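Local coordinates for protein Poly(Beta-D-mannuronate) lyase (Pseudopedobacter saltans, PDB 7O79) that probably cleaves poly(beta-D-mannuronate), the mannuronate-rich part of alginate, as a polysaccharide lyase of family 6 with a right-handed parallel beta-helix fold, at residues M26-W31 with K51-G56; D33-F38 with E63-F68; G77-D82 with N102-D107. All blocks are in the same frame, centred on the assembly; numbering follows the deposited sequence.

Contact 1 of 3, residues M26-W31 with K51-G56; sequences MQPGEW and KADQAG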
# COMPACT_ATOMS: atom_id res chain seq x y z
N MET A 26 -27.88 -2.42 14.87
CA MET A 26 -28.73 -1.85 13.84
C MET A 26 -29.66 -2.90 13.23
O MET A 26 -29.24 -4.03 12.93
CB MET A 26 -27.91 -1.19 12.73
CG MET A 26 -27.08 0.01 13.18
SD MET A 26 -25.70 0.44 12.08
CE MET A 26 -26.51 1.60 10.97
N GLN A 27 -30.92 -2.52 13.02
CA GLN A 27 -31.88 -3.44 12.44
C GLN A 27 -31.63 -3.63 10.94
O GLN A 27 -31.13 -2.73 10.26
CB GLN A 27 -33.31 -2.93 12.67
CG GLN A 27 -33.73 -2.95 14.13
CD GLN A 27 -34.19 -4.33 14.57
OE1 GLN A 27 -34.68 -5.13 13.76
NE2 GLN A 27 -34.04 -4.62 15.86
N PRO A 28 -31.96 -4.81 10.40
CA PRO A 28 -31.68 -5.07 8.99
C PRO A 28 -32.51 -4.18 8.08
O PRO A 28 -33.60 -3.73 8.42
CB PRO A 28 -32.08 -6.55 8.80
CG PRO A 28 -32.36 -7.08 10.14
CD PRO A 28 -32.57 -5.96 11.09
N GLY A 29 -31.96 -3.94 6.89
CA GLY A 29 -32.62 -3.18 5.86
C GLY A 29 -31.69 -2.15 5.28
O GLY A 29 -30.48 -2.17 5.49
N GLU A 30 -32.28 -1.21 4.54
CA GLU A 30 -31.54 -0.15 3.87
C GLU A 30 -31.57 1.13 4.69
O GLU A 30 -32.64 1.59 5.10
CB GLU A 30 -32.11 0.10 2.47
CG GLU A 30 -31.63 1.37 1.83
CD GLU A 30 -31.85 1.38 0.33
OE1 GLU A 30 -32.39 0.38 -0.18
OE2 GLU A 30 -31.48 2.38 -0.32
N TRP A 31 -30.39 1.69 4.94
CA TRP A 31 -30.22 2.93 5.69
C TRP A 31 -29.71 3.98 4.71
O TRP A 31 -28.52 4.00 4.38
CB TRP A 31 -29.25 2.75 6.85
CG TRP A 31 -29.71 1.88 7.99
CD1 TRP A 31 -30.01 0.54 7.95
CD2 TRP A 31 -29.89 2.28 9.36
NE1 TRP A 31 -30.37 0.09 9.20
CE2 TRP A 31 -30.31 1.14 10.08
CE3 TRP A 31 -29.75 3.49 10.04
CZ2 TRP A 31 -30.59 1.19 11.45
CZ3 TRP A 31 -30.02 3.53 11.41
CH2 TRP A 31 -30.44 2.40 12.09
N LYS A 51 -22.82 -2.32 15.49
CA LYS A 51 -22.81 -3.44 14.55
C LYS A 51 -24.22 -3.74 14.07
O LYS A 51 -25.21 -3.28 14.64
CB LYS A 51 -22.19 -4.69 15.18
CG LYS A 51 -22.95 -5.29 16.33
CD LYS A 51 -22.14 -6.46 16.81
CE LYS A 51 -22.74 -7.21 17.96
NZ LYS A 51 -21.79 -8.31 18.30
N ALA A 52 -24.29 -4.55 13.01
CA ALA A 52 -25.56 -5.05 12.49
C ALA A 52 -26.08 -6.21 13.35
O ALA A 52 -25.30 -7.03 13.82
CB ALA A 52 -25.39 -5.51 11.04
N ASP A 53 -27.40 -6.26 13.57
CA ASP A 53 -28.00 -7.47 14.15
C ASP A 53 -27.57 -8.72 13.40
O ASP A 53 -27.28 -9.75 14.01
CB ASP A 53 -29.53 -7.36 14.15
CG ASP A 53 -30.05 -6.41 15.21
OD1 ASP A 53 -29.39 -6.32 16.26
OD2 ASP A 53 -31.04 -5.69 14.96
N GLN A 54 -27.55 -8.64 12.08
CA GLN A 54 -27.09 -9.73 11.24
C GLN A 54 -26.07 -9.15 10.28
O GLN A 54 -26.40 -8.24 9.50
CB GLN A 54 -28.27 -10.38 10.50
N ALA A 55 -24.83 -9.61 10.38
CA ALA A 55 -23.77 -9.05 9.55
C ALA A 55 -24.15 -9.13 8.08
O ALA A 55 -24.62 -10.16 7.60
CB ALA A 55 -22.45 -9.80 9.79
N GLY A 56 -23.95 -8.03 7.36
CA GLY A 56 -24.25 -8.00 5.95
C GLY A 56 -25.67 -7.64 5.62
O GLY A 56 -25.97 -7.36 4.46
O HOH W 1 -29.25 -6.38 11.12
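The carboxylate of Asp53 and the side-chain amide of Gln27 approach obliquely, their planes 70° apart, where two successive turns of the parallel beta-helix lie against each other. Gln27 NE2 comes within 3.3 Å of Asp53 OD2, but at a poor angle for a hydrogen bond; both groups turn instead to Gln4, which donates to Asp53 OD1 and accepts a weak bond from Gln27 NE2. The other flat group is the indole of Trp31. Met26 CE lies over one face, 3.7 Å above the ring plane of Trp31 and over its centre. The carbonyl oxygens of Gln27 and Gly29 lie in plane at its edge, and Trp31 NE1 donates to Gln27 O at 3.1 Å, a nearly straight bond in the ring plane that helps fix the rotation of the indole. Across the contact, Met26 pairs with Ala52 in parallel register: Met26 N donates to Lys51 O at 2.8 Å, and Met26 O receives Asp53 N in a nearly straight bond (175°). With chi1 at -74°, Asp53 CG sits beside its own backbone N, 3.4 Å from Met26 O. Asp53 OD2 is 3.2 Å from Met26 O, a closeness of two acceptors that is probably unfavourable in itself. Met26 O is gripped a second time, by a water that donates to it at 3.0 Å and accepts from Gln54 N.

Contact 2 of 3, residues D33-F38 with E63-F68; sequences DVKILF and ESSLSF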
# COMPACT_ATOMS: atom_id res chain seq x y z
N ASP A 33 -28.66 7.63 3.19
CA ASP A 33 -28.11 8.95 3.51
C ASP A 33 -27.85 9.14 5.00
O ASP A 33 -28.23 10.15 5.60
CB ASP A 33 -29.01 10.07 2.99
CG ASP A 33 -29.35 9.93 1.51
OD1 ASP A 33 -28.42 9.67 0.72
OD2 ASP A 33 -30.52 10.12 1.13
N VAL A 34 -27.16 8.18 5.61
CA VAL A 34 -26.83 8.25 7.03
C VAL A 34 -25.35 8.56 7.18
O VAL A 34 -24.49 7.74 6.85
CB VAL A 34 -27.20 6.97 7.79
CG1 VAL A 34 -27.05 7.21 9.31
CG2 VAL A 34 -28.63 6.56 7.46
N LYS A 35 -25.04 9.74 7.72
CA LYS A 35 -23.67 10.11 8.06
C LYS A 35 -23.47 9.73 9.52
O LYS A 35 -23.95 10.41 10.43
CB LYS A 35 -23.43 11.60 7.82
CG LYS A 35 -22.07 12.12 8.25
CD LYS A 35 -22.05 13.65 8.16
CE LYS A 35 -20.66 14.25 8.42
NZ LYS A 35 -19.52 13.28 8.23
N ILE A 36 -22.75 8.64 9.75
CA ILE A 36 -22.55 8.12 11.10
C ILE A 36 -21.35 8.82 11.72
O ILE A 36 -20.21 8.58 11.31
CB ILE A 36 -22.36 6.60 11.07
CG1 ILE A 36 -23.61 5.93 10.50
CG2 ILE A 36 -22.07 6.06 12.45
CD1 ILE A 36 -23.44 4.45 10.26
N LEU A 37 -21.59 9.63 12.74
CA LEU A 37 -20.53 10.26 13.49
C LEU A 37 -20.42 9.52 14.82
O LEU A 37 -21.09 9.83 15.76
CB LEU A 37 -20.74 11.75 13.70
CG LEU A 37 -20.88 12.68 12.50
CD1 LEU A 37 -21.05 14.10 12.97
CD2 LEU A 37 -19.73 12.56 11.51
N PHE A 38 -19.55 8.54 14.87
CA PHE A 38 -19.39 7.67 16.02
C PHE A 38 -18.41 8.26 17.01
O PHE A 38 -17.22 8.15 16.86
CB PHE A 38 -18.95 6.30 15.52
CG PHE A 38 -19.14 5.17 16.46
CD1 PHE A 38 -19.97 5.26 17.56
CD2 PHE A 38 -18.50 3.97 16.21
CE1 PHE A 38 -20.13 4.19 18.40
CE2 PHE A 38 -18.66 2.90 17.04
CZ PHE A 38 -19.48 3.00 18.14
N GLU A 63 -25.83 9.02 0.30
CA GLU A 63 -24.60 9.52 0.91
C GLU A 63 -24.53 9.13 2.38
O GLU A 63 -24.81 9.91 3.29
CB GLU A 63 -24.40 11.01 0.68
CG GLU A 63 -24.14 11.19 -0.78
CD GLU A 63 -23.85 12.56 -1.19
OE1 GLU A 63 -23.95 13.43 -0.32
OE2 GLU A 63 -23.40 12.73 -2.35
N SER A 64 -24.10 7.89 2.57
CA SER A 64 -23.78 7.33 3.88
C SER A 64 -22.27 7.29 4.06
O SER A 64 -21.52 7.16 3.10
CB SER A 64 -24.37 5.93 4.02
OG SER A 64 -25.78 6.04 4.05
N SER A 65 -21.84 7.40 5.31
CA SER A 65 -20.43 7.43 5.65
C SER A 65 -20.32 7.15 7.14
O SER A 65 -21.31 7.21 7.87
CB SER A 65 -19.79 8.78 5.29
OG SER A 65 -20.42 9.81 6.02
N LEU A 66 -19.10 6.84 7.58
CA LEU A 66 -18.81 6.49 8.96
C LEU A 66 -17.50 7.14 9.38
O LEU A 66 -16.51 7.03 8.65
CB LEU A 66 -18.72 4.97 9.13
CG LEU A 66 -18.03 4.40 10.37
CD1 LEU A 66 -18.89 4.61 11.61
CD2 LEU A 66 -17.75 2.91 10.17
N SER A 67 -17.52 7.80 10.54
CA SER A 67 -16.36 8.46 11.12
C SER A 67 -16.18 7.97 12.55
O SER A 67 -17.10 8.08 13.37
CB SER A 67 -16.54 9.99 11.12
OG SER A 67 -16.61 10.47 9.79
N PHE A 68 -14.99 7.44 12.85
CA PHE A 68 -14.61 7.09 14.22
C PHE A 68 -14.04 8.35 14.86
O PHE A 68 -12.94 8.76 14.51
CB PHE A 68 -13.55 5.99 14.24
CG PHE A 68 -14.02 4.64 13.72
CD1 PHE A 68 -13.94 4.34 12.37
CD2 PHE A 68 -14.47 3.67 14.59
CE1 PHE A 68 -14.33 3.10 11.89
CE2 PHE A 68 -14.86 2.42 14.11
CZ PHE A 68 -14.80 2.14 12.76
O HOH W 2 -19.30 10.23 8.86
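Leu66 CD1 fits into the notch between Ile36 and Phe38, 3.6 Å from Ile36 CG2 and within van der Waals range of Phe38 CB. The Leu66 side chain crosses that of Ile36 obliquely. This buried row, continued by the oblique approach of the Phe38 and Phe68 rings, faces the interior of the parallel beta-helix, where Leu50 and Val75 of other strands close over it. On the other face the larger side chains of Lys35 and Leu37 stand beside the small Ser65 and Ser67. Lys35 CG leans on Ser65 OG, and Leu37 CD2 reaches Ser67 CB at 4.1 Å. Strands 35-38 and 65-68 run parallel, 10° apart, joined by backbone bonds from Ser65 N to Val34 O, Ile36 N to Ser65 O, Ser67 N to Ile36 O and Phe38 N to Ser67 O. Ahead of the strands, side chains take over: Asp33 OD1 accepts Glu63 N at 2.7 Å through its anti lone pair, while Ser64 OG accepts Val34 N at 3.0 Å and is also bonded to Ser61 O. On the serine face one water is held by four partners, accepting from Lys35 NZ (3.1 Å), donating to Ile36 O and bonded to the hydroxyls of Ser65 and Ser67. The two faces thus differ in chemistry: apolar packing joins the strands inside, whereas outside the ammonium group of Lys35 is tied through water to the neighbouring strand and probably polarises that water.

Contact 3 of 3, residues G77-D82 with N102-D107; sequences GLLFKD and NTAIVD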
# COMPACT_ATOMS: atom_id res chain seq x y z
N GLY A 77 -19.76 -5.52 10.67
CA GLY A 77 -20.84 -6.12 9.92
C GLY A 77 -21.63 -5.24 8.97
O GLY A 77 -22.70 -5.66 8.52
N LEU A 78 -21.13 -4.05 8.62
CA LEU A 78 -21.87 -3.14 7.75
C LEU A 78 -21.61 -3.41 6.27
O LEU A 78 -20.66 -4.09 5.89
CB LEU A 78 -21.53 -1.68 8.07
CG LEU A 78 -21.73 -1.25 9.52
CD1 LEU A 78 -21.58 0.26 9.67
CD2 LEU A 78 -23.11 -1.73 10.01
N LEU A 79 -22.51 -2.90 5.43
CA LEU A 79 -22.34 -2.92 3.98
C LEU A 79 -22.66 -1.53 3.45
O LEU A 79 -23.72 -0.97 3.75
CB LEU A 79 -23.23 -3.97 3.31
CG LEU A 79 -23.43 -3.90 1.78
CD1 LEU A 79 -22.17 -4.21 0.98
CD2 LEU A 79 -24.55 -4.84 1.34
N PHE A 80 -21.72 -0.96 2.69
CA PHE A 80 -21.92 0.30 1.99
C PHE A 80 -22.12 -0.02 0.51
O PHE A 80 -21.22 -0.56 -0.14
CB PHE A 80 -20.73 1.25 2.18
CG PHE A 80 -20.62 1.80 3.56
CD1 PHE A 80 -20.05 1.05 4.58
CD2 PHE A 80 -21.09 3.06 3.86
CE1 PHE A 80 -19.95 1.54 5.86
CE2 PHE A 80 -20.99 3.57 5.15
CZ PHE A 80 -20.41 2.80 6.15
N LYS A 81 -23.30 0.31 -0.00
CA LYS A 81 -23.70 -0.14 -1.33
C LYS A 81 -24.89 0.70 -1.77
O LYS A 81 -25.63 1.24 -0.94
CB LYS A 81 -24.03 -1.64 -1.32
CG LYS A 81 -24.44 -2.26 -2.66
CD LYS A 81 -24.62 -3.76 -2.48
CE LYS A 81 -25.19 -4.46 -3.71
NZ LYS A 81 -24.29 -4.45 -4.89
N ASP A 82 -25.03 0.86 -3.09
CA ASP A 82 -26.09 1.70 -3.65
C ASP A 82 -25.99 3.14 -3.15
O ASP A 82 -26.99 3.76 -2.80
CB ASP A 82 -27.48 1.12 -3.37
CG ASP A 82 -27.65 -0.28 -3.94
OD1 ASP A 82 -26.83 -0.65 -4.82
OD2 ASP A 82 -28.59 -1.00 -3.53
N ASN A 102 -15.47 -6.97 9.45
CA ASN A 102 -16.60 -7.65 8.83
C ASN A 102 -17.48 -6.69 8.04
O ASN A 102 -18.69 -6.85 7.98
CB ASN A 102 -17.42 -8.43 9.86
CG ASN A 102 -17.97 -9.75 9.30
OD1 ASN A 102 -17.44 -10.27 8.32
ND2 ASN A 102 -19.01 -10.28 9.92
N THR A 103 -16.87 -5.70 7.39
CA THR A 103 -17.57 -4.68 6.63
C THR A 103 -17.15 -4.72 5.17
O THR A 103 -16.00 -5.01 4.86
CB THR A 103 -17.29 -3.29 7.25
OG1 THR A 103 -17.83 -3.27 8.58
CG2 THR A 103 -17.88 -2.14 6.41
N ALA A 104 -18.10 -4.47 4.27
CA ALA A 104 -17.80 -4.43 2.84
C ALA A 104 -18.26 -3.11 2.25
O ALA A 104 -19.20 -2.48 2.74
CB ALA A 104 -18.46 -5.59 2.08
N ILE A 105 -17.55 -2.68 1.21
CA ILE A 105 -17.93 -1.53 0.40
C ILE A 105 -18.00 -2.05 -1.03
O ILE A 105 -17.01 -2.60 -1.53
CB ILE A 105 -16.93 -0.38 0.51
CG1 ILE A 105 -16.80 0.11 1.94
CG2 ILE A 105 -17.39 0.78 -0.36
CD1 ILE A 105 -15.81 1.26 2.09
N VAL A 106 -19.15 -1.90 -1.68
CA VAL A 106 -19.40 -2.55 -2.96
C VAL A 106 -19.86 -1.49 -3.96
O VAL A 106 -20.89 -0.84 -3.74
CB VAL A 106 -20.44 -3.68 -2.83
CG1 VAL A 106 -20.81 -4.26 -4.20
CG2 VAL A 106 -19.93 -4.77 -1.90
N ASP A 107 -19.11 -1.33 -5.06
CA ASP A 107 -19.41 -0.38 -6.14
C ASP A 107 -19.99 0.95 -5.66
O ASP A 107 -20.91 1.50 -6.28
CB ASP A 107 -20.37 -1.00 -7.16
CG ASP A 107 -19.85 -2.29 -7.72
OD1 ASP A 107 -18.63 -2.38 -7.95
OD2 ASP A 107 -20.66 -3.23 -7.92
O HOH W 3 -23.30 0.08 -5.20
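Leu79 reaches across to the next strand with its CD1, which lies 3.7 Å from Val106 CG2 and 4.1 Å from Ala104 CB. With CG anti to the backbone N (chi1 166°), the Leu79 side chain starts out beside its carbonyl carbon, and its end comes nearer the other strand, meeting Val106 at a slant. Beside them, Lys81 runs alongside Val106 in the same direction, bringing its NZ to 3.6 Å from Val106 CG1. On the opposite face Phe80 CB meets Ile105 CG1, while Thr103 CG2 and Ala104 O approach the edge of the Phe80 ring near its plane. The backbones pair in parallel: Ala104 N donates to Leu78 O, Phe80 N to Ala104 O, and Val106 N to Phe80 O in a bond of 2.9 Å. Thr103 OG1, also bonded to Glu101 O, takes only a weak bond from Leu78 N, at 3.4 Å. Where the chain turns a corner, a water accepts from Asp82 N and donates to Val106 O. These strands lie within a wall of the parallel beta-helix, between strand 58-62 before them and strand 128-135 after; Phe80 and Ile105 pack on strand 89-93, while Trp454 near the C-terminus covers Leu79 and Ala104.

All three contacts join successive turns near the N-terminal end of the parallel beta-helix. Contacts 1 and 2 alternate along the chain, since 26-31 leads into 33-38 and 51-56 is followed by 63-68: the same neighbouring coils meet twice, on different walls, at centres about 14 Å apart. Contact 3 begins after both have closed and carries the stacking onward, about 11 Å from the centre of contact 1 and 13 Å from that of contact 2. Gly56 N and Gly77 O, 2.9 Å apart in a probable hydrogen bond, connect contacts 1 and 3. Inside the helix, Met26 touches both Ile36 and Leu78, and Phe80 packs on Leu66, so the three contacts share one continuous apolar interior.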